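Local coordinates for protein RNA polymerase sigma factor SIGMA-28 (FliA) (Aquifex aeolicus, PDB 1RP3) that probably directs RNA polymerase to promoters of flagellar genes as a sigma factor, and is captured here in an inactive conformation bound to the anti-sigma factor FlgM, at residues A[213-216]-A[217-221]. Numbering follows the deposited sequence.
Sequences LETS and VSRVS
The carbonyl of S216 is met by V220 N, which donates to S216 O at 3.2 Å, the nitrogen tilted 25° from the carbonyl plane; V220 CG2 also packs against this oxygen. The V217 carbonyl is gripped twice: S221 N makes the next i-to-i+4 bond, and S221 OG comes in over the face at 3.0 Å from V217 O, 41° out of its plane. The R219 guanidinium leads away from the turn, and it is CB and CG that touch T215, CB that packs close beside S216 OG.

This is the turn of the helix-turn-helix in sigma region 4. Helix 206-212 ends in a Schellman motif with E214, at positive phi, as its C-prime residue, and helix 217-236 then begins, corresponding to the DNA-recognition helix of the family.

S216 is the N-cap. Its hydroxyl sits between backbone N and carbonyl carbon (chi1 69°), which swings OG back over the helix start to accept from R219 N at 3.0 Å. The T215 side chain crosses that of R219 at about a right angle, its OG1 3.4 Å from R219 CB, while T215 CG2 reaches V220 CG2 at 3.7 Å.

D118 also holds that helix start, OD2 accepting from V217 N and OD1 hydrogen-bonded to S218 OG. V217 rests on F133 and S218 on L136, both of helix 129-158, so the recognition helix packs against region 3, consistent with the inactive conformation; L213 and V220 also pack on V195 of helix 190-201.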
loop_
_atom_site.group_PDB
_atom_site.type_symbol
_atom_site.label_atom_id
_atom_site.label_comp_id
_atom_site.label_asym_id
_atom_site.label_seq_id
_atom_site.Cartn_x
_atom_site.Cartn_y
_atom_site.Cartn_z
ATOM N N LEU A 213 17.003 3.771 12.322
ATOM C CA LEU A 213 18.126 2.832 12.354
ATOM C C LEU A 213 19.515 3.461 12.160
ATOM O O LEU A 213 20.538 2.759 12.174
ATOM C CB LEU A 213 17.897 1.682 11.370
ATOM C CG LEU A 213 16.616 0.881 11.634
ATOM C CD1 LEU A 213 16.540 -0.316 10.694
ATOM C CD2 LEU A 213 16.572 0.420 13.089
ATOM N N GLU A 214 19.539 4.787 12.022
ATOM C CA GLU A 214 20.772 5.548 11.842
ATOM C C GLU A 214 21.608 5.089 10.645
ATOM O O GLU A 214 22.837 5.057 10.716
ATOM C CB GLU A 214 21.606 5.516 13.122
ATOM N N THR A 215 20.942 4.731 9.550
ATOM C CA THR A 215 21.642 4.294 8.350
ATOM C C THR A 215 21.143 5.085 7.139
ATOM O O THR A 215 20.467 6.108 7.299
ATOM C CB THR A 215 21.449 2.781 8.114
ATOM O OG1 THR A 215 22.297 2.340 7.038
ATOM C CG2 THR A 215 19.995 2.482 7.777
ATOM N N SER A 216 21.498 4.622 5.937
ATOM C CA SER A 216 21.083 5.265 4.687
ATOM C C SER A 216 19.752 4.706 4.181
ATOM O O SER A 216 19.315 3.638 4.604
ATOM C CB SER A 216 22.124 5.024 3.599
ATOM O OG SER A 216 22.120 3.655 3.223
ATOM N N VAL A 217 19.136 5.423 3.245
ATOM C CA VAL A 217 17.880 4.991 2.648
ATOM C C VAL A 217 18.181 3.799 1.743
ATOM O O VAL A 217 17.405 2.852 1.683
ATOM C CB VAL A 217 17.203 6.128 1.845
ATOM C CG1 VAL A 217 15.933 5.617 1.142
ATOM C CG2 VAL A 217 16.859 7.280 2.784
ATOM N N SER A 218 19.331 3.831 1.078
ATOM C CA SER A 218 19.746 2.728 0.215
ATOM C C SER A 218 19.832 1.414 0.996
ATOM O O SER A 218 19.434 0.358 0.499
ATOM C CB SER A 218 21.095 3.034 -0.414
ATOM O OG SER A 218 21.025 4.259 -1.115
ATOM N N ARG A 219 20.336 1.492 2.225
ATOM C CA ARG A 219 20.459 0.320 3.079
ATOM C C ARG A 219 19.092 -0.213 3.508
ATOM O O ARG A 219 18.852 -1.425 3.465
ATOM C CB ARG A 219 21.308 0.645 4.310
ATOM C CG ARG A 219 21.365 -0.458 5.362
ATOM C CD ARG A 219 21.889 -1.761 4.784
ATOM N NE ARG A 219 21.929 -2.803 5.806
ATOM C CZ ARG A 219 22.453 -4.013 5.631
ATOM N NH1 ARG A 219 22.990 -4.351 4.463
ATOM N NH2 ARG A 219 22.436 -4.885 6.634
ATOM N N VAL A 220 18.206 0.681 3.943
ATOM C CA VAL A 220 16.878 0.262 4.369
ATOM C C VAL A 220 16.125 -0.349 3.192
ATOM O O VAL A 220 15.413 -1.336 3.346
ATOM C CB VAL A 220 16.073 1.427 4.987
ATOM C CG1 VAL A 220 14.621 1.010 5.222
ATOM C CG2 VAL A 220 16.687 1.829 6.303
ATOM N N SER A 221 16.387 0.179 2.001
ATOM C CA SER A 221 15.752 -0.310 0.786
ATOM C C SER A 221 16.181 -1.714 0.376
ATOM O O SER A 221 15.331 -2.517 -0.020
ATOM C CB SER A 221 15.955 0.676 -0.361
ATOM O OG SER A 221 15.199 1.850 -0.107
#